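Local coordinates for glycoprotein E (Human herpesvirus 1, PDB 2GIY), which forms with gI a heterodimer that binds the Fc part of host IgG and is required for cell-to-cell spread of the virus in epithelial cells, at residues R9-R14 and V150-H155; F29-S34 and V49-F54; P122-Q127 and L133-A138. All coordinates share one frame; numbering follows the deposited sequence.

Contact 1: R9-R14 and V150-H155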
loop_
_atom_site.group_PDB
_atom_site.type_symbol
_atom_site.label_atom_id
_atom_site.label_comp_id
_atom_site.label_asym_id
_atom_site.label_seq_id
_atom_site.Cartn_x
_atom_site.Cartn_y
_atom_site.Cartn_z
ATOM N N ARG A 9 3.192 -17.233 3.737
ATOM C CA ARG A 9 2.695 -17.905 2.543
ATOM C C ARG A 9 1.844 -16.985 1.675
ATOM O O ARG A 9 1.611 -15.823 2.017
ATOM C CB ARG A 9 1.888 -19.133 2.943
ATOM N N GLY A 10 1.381 -17.516 0.549
ATOM C CA GLY A 10 0.557 -16.730 -0.349
ATOM C C GLY A 10 1.356 -15.748 -1.181
ATOM O O GLY A 10 2.560 -15.918 -1.389
ATOM N N VAL A 11 0.679 -14.709 -1.660
ATOM C CA VAL A 11 1.311 -13.695 -2.489
ATOM C C VAL A 11 1.097 -12.303 -1.913
ATOM O O VAL A 11 0.036 -12.010 -1.365
ATOM C CB VAL A 11 0.729 -13.711 -3.922
ATOM C CG1 VAL A 11 1.485 -12.724 -4.809
ATOM C CG2 VAL A 11 0.794 -15.120 -4.495
ATOM N N THR A 12 2.116 -11.456 -2.029
ATOM C CA THR A 12 2.025 -10.080 -1.561
ATOM C C THR A 12 2.111 -9.159 -2.772
ATOM O O THR A 12 3.019 -9.288 -3.588
ATOM C CB THR A 12 3.175 -9.720 -0.598
ATOM O OG1 THR A 12 3.000 -10.419 0.638
ATOM C CG2 THR A 12 3.196 -8.221 -0.334
ATOM N N VAL A 13 1.159 -8.242 -2.892
ATOM C CA VAL A 13 1.165 -7.303 -4.002
ATOM C C VAL A 13 1.227 -5.883 -3.463
ATOM O O VAL A 13 0.449 -5.508 -2.583
ATOM C CB VAL A 13 -0.093 -7.445 -4.881
ATOM C CG1 VAL A 13 -0.021 -6.461 -6.052
ATOM C CG2 VAL A 13 -0.216 -8.875 -5.395
ATOM N N ARG A 14 2.163 -5.101 -3.989
ATOM C CA ARG A 14 2.334 -3.716 -3.570
ATOM C C ARG A 14 2.138 -2.836 -4.799
ATOM O O ARG A 14 2.679 -3.129 -5.862
ATOM C CB ARG A 14 3.736 -3.513 -2.985
ATOM C CG ARG A 14 3.908 -2.198 -2.238
ATOM C CD ARG A 14 5.260 -2.091 -1.531
ATOM N NE ARG A 14 6.366 -1.811 -2.445
ATOM C CZ ARG A 14 6.987 -2.723 -3.187
ATOM N NH1 ARG A 14 6.621 -3.996 -3.132
ATOM N NH2 ARG A 14 7.977 -2.361 -3.990
ATOM N N VAL A 150 -5.770 -5.157 -8.297
ATOM C CA VAL A 150 -5.053 -6.385 -8.586
ATOM C C VAL A 150 -5.610 -7.571 -7.819
ATOM O O VAL A 150 -5.614 -7.584 -6.586
ATOM C CB VAL A 150 -3.554 -6.256 -8.260
ATOM C CG1 VAL A 150 -2.822 -7.536 -8.666
ATOM C CG2 VAL A 150 -2.965 -5.054 -8.994
ATOM N N TYR A 151 -6.082 -8.566 -8.562
ATOM C CA TYR A 151 -6.609 -9.779 -7.962
ATOM C C TYR A 151 -5.585 -10.895 -8.064
ATOM O O TYR A 151 -4.812 -10.959 -9.019
ATOM C CB TYR A 151 -7.868 -10.275 -8.678
ATOM C CG TYR A 151 -9.080 -9.389 -8.559
ATOM C CD1 TYR A 151 -9.209 -8.244 -9.342
ATOM C CD2 TYR A 151 -10.106 -9.702 -7.668
ATOM C CE1 TYR A 151 -10.337 -7.427 -9.244
ATOM C CE2 TYR A 151 -11.238 -8.893 -7.561
ATOM C CZ TYR A 151 -11.347 -7.760 -8.352
ATOM O OH TYR A 151 -12.468 -6.964 -8.261
ATOM N N VAL A 152 -5.583 -11.758 -7.058
ATOM C CA VAL A 152 -4.735 -12.942 -7.036
ATOM C C VAL A 152 -5.724 -14.014 -6.595
ATOM O O VAL A 152 -6.310 -13.915 -5.517
ATOM C CB VAL A 152 -3.596 -12.843 -6.017
ATOM C CG1 VAL A 152 -2.939 -14.214 -5.853
ATOM C CG2 VAL A 152 -2.565 -11.816 -6.482
ATOM N N ASN A 153 -5.929 -15.018 -7.439
ATOM C CA ASN A 153 -6.880 -16.086 -7.144
ATOM C C ASN A 153 -8.257 -15.503 -6.840
ATOM O O ASN A 153 -8.929 -15.916 -5.895
ATOM C CB ASN A 153 -6.401 -16.940 -5.969
ATOM C CG ASN A 153 -5.143 -17.715 -6.297
ATOM O OD1 ASN A 153 -4.938 -18.131 -7.442
ATOM N ND2 ASN A 153 -4.299 -17.927 -5.297
ATOM N N ASP A 154 -8.647 -14.524 -7.646
ATOM C CA ASP A 154 -9.946 -13.861 -7.534
ATOM C C ASP A 154 -10.215 -13.045 -6.267
ATOM O O ASP A 154 -11.369 -12.764 -5.945
ATOM C CB ASP A 154 -11.060 -14.893 -7.737
ATOM C CG ASP A 154 -10.909 -15.659 -9.043
ATOM O OD1 ASP A 154 -10.851 -15.015 -10.112
ATOM O OD2 ASP A 154 -10.844 -16.906 -8.999
ATOM N N HIS A 155 -9.157 -12.660 -5.556
ATOM C CA HIS A 155 -9.295 -11.842 -4.348
ATOM C C HIS A 155 -8.388 -10.623 -4.480
ATOM O O HIS A 155 -7.228 -10.745 -4.870
ATOM C CB HIS A 155 -8.910 -12.639 -3.093
ATOM C CG HIS A 155 -8.844 -11.810 -1.844
ATOM N ND1 HIS A 155 -9.912 -11.068 -1.383
ATOM C CD2 HIS A 155 -7.835 -11.601 -0.964
ATOM C CE1 HIS A 155 -9.563 -10.436 -0.276
ATOM N NE2 HIS A 155 -8.308 -10.742 0.000
#

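Contact 2: F29-S34 and V49-F54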
loop_
_atom_site.group_PDB
_atom_site.type_symbol
_atom_site.label_atom_id
_atom_site.label_comp_id
_atom_site.label_asym_id
_atom_site.label_seq_id
_atom_site.Cartn_x
_atom_site.Cartn_y
_atom_site.Cartn_z
ATOM N N PHE A 29 -0.464 11.086 -22.992
ATOM C CA PHE A 29 0.224 10.724 -21.767
ATOM C C PHE A 29 -0.117 9.304 -21.362
ATOM O O PHE A 29 -0.990 8.666 -21.952
ATOM C CB PHE A 29 -0.163 11.693 -20.646
ATOM C CG PHE A 29 -1.612 11.622 -20.252
ATOM C CD1 PHE A 29 -2.050 10.683 -19.321
ATOM C CD2 PHE A 29 -2.542 12.492 -20.815
ATOM C CE1 PHE A 29 -3.393 10.616 -18.955
ATOM C CE2 PHE A 29 -3.883 12.433 -20.459
ATOM C CZ PHE A 29 -4.312 11.492 -19.525
ATOM N N SER A 30 0.576 8.822 -20.341
ATOM C CA SER A 30 0.367 7.479 -19.835
ATOM C C SER A 30 0.319 7.495 -18.316
ATOM O O SER A 30 0.864 8.398 -17.681
ATOM C CB SER A 30 1.518 6.575 -20.293
ATOM O OG SER A 30 1.521 5.350 -19.587
ATOM N N THR A 31 -0.355 6.512 -17.732
ATOM C CA THR A 31 -0.396 6.415 -16.286
ATOM C C THR A 31 0.986 5.881 -15.933
ATOM O O THR A 31 1.725 5.432 -16.813
ATOM C CB THR A 31 -1.469 5.418 -15.794
ATOM O OG1 THR A 31 -1.215 4.120 -16.351
ATOM C CG2 THR A 31 -2.855 5.885 -16.208
ATOM N N ASN A 32 1.340 5.931 -14.658
ATOM C CA ASN A 32 2.643 5.454 -14.222
ATOM C C ASN A 32 2.485 4.668 -12.931
ATOM O O ASN A 32 2.991 5.058 -11.881
ATOM C CB ASN A 32 3.587 6.640 -14.015
ATOM C CG ASN A 32 4.982 6.213 -13.617
ATOM O OD1 ASN A 32 5.577 5.333 -14.244
ATOM N ND2 ASN A 32 5.518 6.838 -12.576
ATOM N N VAL A 33 1.756 3.562 -13.023
ATOM C CA VAL A 33 1.515 2.703 -11.879
ATOM C C VAL A 33 2.634 1.676 -11.770
ATOM O O VAL A 33 3.090 1.137 -12.778
ATOM C CB VAL A 33 0.173 1.950 -12.028
ATOM C CG1 VAL A 33 -0.078 1.069 -10.813
ATOM C CG2 VAL A 33 -0.962 2.949 -12.211
ATOM N N SER A 34 3.080 1.427 -10.545
ATOM C CA SER A 34 4.126 0.446 -10.298
ATOM C C SER A 34 3.506 -0.659 -9.458
ATOM O O SER A 34 2.890 -0.396 -8.422
ATOM C CB SER A 34 5.296 1.081 -9.545
ATOM O OG SER A 34 6.341 0.143 -9.371
ATOM N N VAL A 49 -5.114 -7.835 -13.440
ATOM C CA VAL A 49 -4.903 -6.416 -13.183
ATOM C C VAL A 49 -6.090 -5.770 -13.876
ATOM O O VAL A 49 -6.200 -5.787 -15.102
ATOM C CB VAL A 49 -3.577 -5.917 -13.781
ATOM C CG1 VAL A 49 -3.464 -4.403 -13.609
ATOM C CG2 VAL A 49 -2.407 -6.615 -13.085
ATOM N N VAL A 50 -6.986 -5.206 -13.078
ATOM C CA VAL A 50 -8.210 -4.619 -13.602
ATOM C C VAL A 50 -8.297 -3.113 -13.477
ATOM O O VAL A 50 -8.007 -2.554 -12.419
ATOM C CB VAL A 50 -9.447 -5.218 -12.874
ATOM C CG1 VAL A 50 -10.725 -4.571 -13.383
ATOM C CG2 VAL A 50 -9.492 -6.727 -13.069
ATOM N N TRP A 51 -8.701 -2.462 -14.565
ATOM C CA TRP A 51 -8.887 -1.019 -14.568
ATOM C C TRP A 51 -10.384 -0.746 -14.573
ATOM O O TRP A 51 -11.124 -1.307 -15.383
ATOM C CB TRP A 51 -8.260 -0.356 -15.805
ATOM C CG TRP A 51 -6.792 -0.104 -15.675
ATOM C CD1 TRP A 51 -5.780 -0.870 -16.181
ATOM C CD2 TRP A 51 -6.166 0.976 -14.970
ATOM N NE1 TRP A 51 -4.564 -0.332 -15.836
ATOM C CE2 TRP A 51 -4.771 0.802 -15.093
ATOM C CE3 TRP A 51 -6.651 2.076 -14.247
ATOM C CZ2 TRP A 51 -3.847 1.685 -14.515
ATOM C CZ3 TRP A 51 -5.729 2.959 -13.669
ATOM C CH2 TRP A 51 -4.345 2.755 -13.810
ATOM N N LEU A 52 -10.821 0.107 -13.657
ATOM C CA LEU A 52 -12.226 0.482 -13.554
ATOM C C LEU A 52 -12.293 1.987 -13.783
ATOM O O LEU A 52 -11.397 2.720 -13.364
ATOM C CB LEU A 52 -12.769 0.140 -12.163
ATOM C CG LEU A 52 -12.636 -1.324 -11.740
ATOM C CD1 LEU A 52 -13.146 -1.486 -10.308
ATOM C CD2 LEU A 52 -13.419 -2.216 -12.703
ATOM N N ARG A 53 -13.343 2.440 -14.463
ATOM C CA ARG A 53 -13.533 3.856 -14.770
ATOM C C ARG A 53 -14.876 4.316 -14.194
ATOM O O ARG A 53 -15.899 3.659 -14.380
ATOM C CB ARG A 53 -13.520 4.054 -16.295
ATOM C CG ARG A 53 -13.652 5.494 -16.776
ATOM C CD ARG A 53 -13.739 5.559 -18.305
ATOM N NE ARG A 53 -14.854 4.754 -18.803
ATOM C CZ ARG A 53 -15.213 4.650 -20.081
ATOM N NH1 ARG A 53 -14.546 5.304 -21.027
ATOM N NH2 ARG A 53 -16.247 3.883 -20.415
ATOM N N PHE A 54 -14.872 5.447 -13.500
ATOM C CA PHE A 54 -16.096 5.967 -12.905
ATOM C C PHE A 54 -16.416 7.372 -13.380
ATOM O O PHE A 54 -15.545 8.249 -13.416
ATOM C CB PHE A 54 -15.982 5.964 -11.378
ATOM C CG PHE A 54 -15.915 4.586 -10.778
ATOM C CD1 PHE A 54 -17.079 3.896 -10.453
ATOM C CD2 PHE A 54 -14.688 3.973 -10.552
ATOM C CE1 PHE A 54 -17.023 2.608 -9.912
ATOM C CE2 PHE A 54 -14.616 2.688 -10.013
ATOM C CZ PHE A 54 -15.790 2.002 -9.692
#

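Contact 3: P122-Q127 and L133-A138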
loop_
_atom_site.group_PDB
_atom_site.type_symbol
_atom_site.label_atom_id
_atom_site.label_comp_id
_atom_site.label_asym_id
_atom_site.label_seq_id
_atom_site.Cartn_x
_atom_site.Cartn_y
_atom_site.Cartn_z
ATOM N N PRO A 122 -12.209 5.665 -27.725
ATOM C CA PRO A 122 -11.430 6.568 -28.574
ATOM C C PRO A 122 -10.189 7.101 -27.869
ATOM O O PRO A 122 -10.297 7.740 -26.824
ATOM C CB PRO A 122 -12.424 7.686 -28.884
ATOM C CG PRO A 122 -13.733 6.960 -28.914
ATOM C CD PRO A 122 -13.628 6.070 -27.696
ATOM N N GLY A 123 -9.015 6.824 -28.432
ATOM C CA GLY A 123 -7.779 7.322 -27.852
ATOM C C GLY A 123 -7.149 6.533 -26.714
ATOM O O GLY A 123 -6.051 6.872 -26.278
ATOM N N LEU A 124 -7.830 5.496 -26.235
ATOM C CA LEU A 124 -7.309 4.676 -25.141
ATOM C C LEU A 124 -6.616 3.427 -25.678
ATOM O O LEU A 124 -7.106 2.786 -26.607
ATOM C CB LEU A 124 -8.444 4.251 -24.207
ATOM C CG LEU A 124 -8.036 3.460 -22.960
ATOM C CD1 LEU A 124 -7.271 4.359 -22.008
ATOM C CD2 LEU A 124 -9.277 2.899 -22.274
ATOM N N ALA A 125 -5.479 3.077 -25.085
ATOM C CA ALA A 125 -4.746 1.895 -25.519
ATOM C C ALA A 125 -3.882 1.327 -24.405
ATOM O O ALA A 125 -3.437 2.055 -23.513
ATOM C CB ALA A 125 -3.875 2.227 -26.729
ATOM N N TRP A 126 -3.671 0.015 -24.470
ATOM C CA TRP A 126 -2.840 -0.707 -23.515
ATOM C C TRP A 126 -1.399 -0.386 -23.872
ATOM O O TRP A 126 -0.966 -0.628 -25.007
ATOM C CB TRP A 126 -3.021 -2.222 -23.674
ATOM C CG TRP A 126 -3.970 -2.900 -22.728
ATOM C CD1 TRP A 126 -5.012 -3.709 -23.069
ATOM C CD2 TRP A 126 -3.916 -2.903 -21.294
ATOM N NE1 TRP A 126 -5.609 -4.223 -21.943
ATOM C CE2 TRP A 126 -4.956 -3.746 -20.840
ATOM C CE3 TRP A 126 -3.088 -2.282 -20.351
ATOM C CZ2 TRP A 126 -5.192 -3.981 -19.481
ATOM C CZ3 TRP A 126 -3.322 -2.516 -19.000
ATOM C CH2 TRP A 126 -4.367 -3.361 -18.579
ATOM N N GLN A 127 -0.651 0.155 -22.921
ATOM C CA GLN A 127 0.749 0.431 -23.187
ATOM C C GLN A 127 1.341 -0.954 -23.450
ATOM O O GLN A 127 1.270 -1.831 -22.587
ATOM C CB GLN A 127 1.402 1.081 -21.966
ATOM C CG GLN A 127 2.871 1.426 -22.172
ATOM C CD GLN A 127 3.417 2.316 -21.076
ATOM O OE1 GLN A 127 4.456 1.849 -20.393
ATOM N NE2 GLN A 127 2.912 3.416 -20.849
ATOM N N LEU A 133 -2.132 2.606 -18.691
ATOM C CA LEU A 133 -3.048 3.050 -19.733
ATOM C C LEU A 133 -2.458 4.256 -20.443
ATOM O O LEU A 133 -1.870 5.129 -19.807
ATOM C CB LEU A 133 -4.389 3.467 -19.123
ATOM C CG LEU A 133 -5.188 2.426 -18.342
ATOM C CD1 LEU A 133 -6.431 3.095 -17.757
ATOM C CD2 LEU A 133 -5.574 1.271 -19.259
ATOM N N GLU A 134 -2.630 4.309 -21.759
ATOM C CA GLU A 134 -2.139 5.436 -22.530
ATOM C C GLU A 134 -3.305 6.170 -23.168
ATOM O O GLU A 134 -4.222 5.547 -23.705
ATOM C CB GLU A 134 -1.166 4.973 -23.617
ATOM C CG GLU A 134 0.256 4.803 -23.123
ATOM C CD GLU A 134 1.239 4.605 -24.256
ATOM O OE1 GLU A 134 1.066 5.253 -25.310
ATOM O OE2 GLU A 134 2.190 3.813 -24.088
ATOM N N PHE A 135 -3.263 7.497 -23.095
ATOM C CA PHE A 135 -4.297 8.350 -23.669
ATOM C C PHE A 135 -3.686 9.195 -24.786
ATOM O O PHE A 135 -2.776 9.991 -24.544
ATOM C CB PHE A 135 -4.887 9.271 -22.595
ATOM C CG PHE A 135 -5.566 8.537 -21.468
ATOM C CD1 PHE A 135 -4.820 7.860 -20.507
ATOM C CD2 PHE A 135 -6.955 8.528 -21.366
ATOM C CE1 PHE A 135 -5.450 7.185 -19.459
ATOM C CE2 PHE A 135 -7.593 7.856 -20.321
ATOM C CZ PHE A 135 -6.836 7.184 -19.367
ATOM N N ARG A 136 -4.181 9.009 -26.004
ATOM C CA ARG A 136 -3.691 9.749 -27.166
ATOM C C ARG A 136 -4.698 10.834 -27.531
ATOM O O ARG A 136 -5.901 10.576 -27.571
ATOM C CB ARG A 136 -3.503 8.807 -28.365
ATOM C CG ARG A 136 -2.291 7.875 -28.287
ATOM C CD ARG A 136 -2.405 6.847 -27.166
ATOM N NE ARG A 136 -1.233 5.967 -27.126
ATOM C CZ ARG A 136 -0.989 4.999 -28.005
ATOM N NH1 ARG A 136 -1.838 4.771 -29.000
ATOM N NH2 ARG A 136 0.113 4.266 -27.900
ATOM N N ASP A 137 -4.203 12.038 -27.802
ATOM C CA ASP A 137 -5.060 13.169 -28.148
ATOM C C ASP A 137 -6.215 13.232 -27.149
ATOM O O ASP A 137 -7.382 13.344 -27.526
ATOM C CB ASP A 137 -5.590 13.010 -29.577
ATOM C CG ASP A 137 -6.195 14.293 -30.122
ATOM O OD1 ASP A 137 -5.864 15.376 -29.598
ATOM O OD2 ASP A 137 -6.989 14.220 -31.083
ATOM N N ALA A 138 -5.858 13.155 -25.870
ATOM C CA ALA A 138 -6.816 13.173 -24.770
ATOM C C ALA A 138 -7.858 14.277 -24.903
ATOM O O ALA A 138 -7.554 15.387 -25.337
ATOM C CB ALA A 138 -6.070 13.316 -23.443
#

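Contact 1: R9-R14 and V150-H155
Strands 11-14 and 150-152 run antiparallel at 176°, their axes 9.0 Å apart, too far for backbone pairing, so Val11 and Val13 meet Val150 and Val152 mainly through their methyl groups. All four CB atoms point into the gap. At the tightest point Val13 CG2 lies 3.9 Å from Val152 CG2, each methyl reaching past the other toward the opposing backbone. Val13 turns its other methyl to the next residue on that face: CG1 comes 4.0 Å from Val150 CG1. With CG1 anti to the backbone N (chi1 -179°), CG2 of Val13 stands beside its own N, and the fork spreads lengthwise over two valines of the opposing strand. Val11 adds one looser touch, its CG2 coming in at an angle to Val152 CG1, 4.1 Å away. Val152 is thus shared by Val11 and Val13, one methyl to each. Beyond Val152 the chain reverses in a type I' turn, closed by hydrogen bonds from Val152 N to His155 O at 2.9 Å and from His155 N to Val152 O at 3.1 Å; Asn153 and Asp154 both have positive phi, as this turn demands. This is face-to-face packing of two layers of an immunoglobulin-like beta sandwich. Strand 11-16 pairs with strand 34-39 in one layer, whereas strand 144-152 lies between strands 45-54 and 155-165 in the other; Ile35, Tyr45 and His157 of these three neighbours fill in around the valines.

Contact 2: F29-S34 and V49-F54
Trp51 reaches across from strand 49-54 to Thr31 and Val33, and its six-membered ring does all the touching. The tight spot is at the ring edge, near its plane, where Val33 CG2 lies 3.7 Å from Trp51 CH2 and 3.9 Å from Trp51 CZ2. A chi1 of -179° sets CG2 of Val33 beside the backbone N, anti to the carbonyl carbon, and it is this branch that reaches the indole. Thr31 approaches more loosely and at a slant, its OG1 4.0 Å from Trp51 CZ2. That hydroxyl is engaged in hydrogen bonds with Asn132 OD1 and Leu133 N, and the indole NE1 gives its hydrogen to Val131 O, so the polar atoms beside this apolar contact have partners in 131-133. A tryptophan buried between the two sheets is a familiar core feature of immunoglobulin variable domains, the fold of this part of the glycoprotein E ectodomain; Ile162 packs against both Val33 and Trp51. Between the buried Thr31 and Val33, by contrast, Asn32 is exposed to solvent, a predicted N-glycosylation site that carries no sugar here.

Contact 3: P122-Q127 and L133-A138
Three backbone hydrogen bonds join Gly123 and Ala125 to Glu134 and Arg136: Arg136 N to Gly123 O at 2.9 Å, Ala125 N to Glu134 O at 3.1 Å and Glu134 N to Ala125 O at 3.0 Å. On one face of this ladder Leu124 and Phe135 lie side by side. Leu124 CD1 sits over the phenyl face, 4.0 Å from the Phe135 ring centroid and 16° off its normal, a CH-pi contact; the same methyl touches Leu133 CB. Trp126 CZ3 only grazes Leu133 CD2. On the face of Ala125 and Glu134, polar groups gather round the carboxylate. Gln127 NE2 makes a weak, bent hydrogen bond of 3.3 Å to Glu134 OE2, and the extended glutamine chain brings Gln127 CG within 3.1 Å of Glu134 OE2. Arg136 bends at chi2 (66°) and grips Glu134 side-on: NH2, at 2.9 Å, and NE both converge on Glu134 OE1 from the same side of the carboxylate plane. In this pose one face of the guanidinium lies over Ala125 CB, which is offset toward its rim. Further out, Phe29 and His142 meet the ring of Phe135, while Arg98 makes a cation-pi contact with Trp126, whose NE1 bonds to His117 O. Met118 lies against Leu124, Trp126 and Leu133. The two segments make an antiparallel beta hairpin, with 124-126 as the outer strand of a small sheet that strand 29-30 completes, in an immunoglobulin V-like domain.

From the N terminus, 9-14 leads into the domain and is met only 136 residues later by 150-155, so contact 1 closes a long loop that encloses both other contacts. Within it, contact 2 comes first along the chain, closing a short loop when strand 45-54 follows strand 34-39; contact 3 comes later in series, as a local hairpin, and no loops cross. Contacts 1 and 2 each join the two layers of the sandwich, sharing the sheet of strands 45-54 and 144-152, where Tyr151 packs on Val50. Contact 3 stays within one layer, adjoining contact 2 through strands 29-30 and 133-135, where Phe29 O lies 2.8 Å from Phe135 N. Contacts 1 and 3 do not touch.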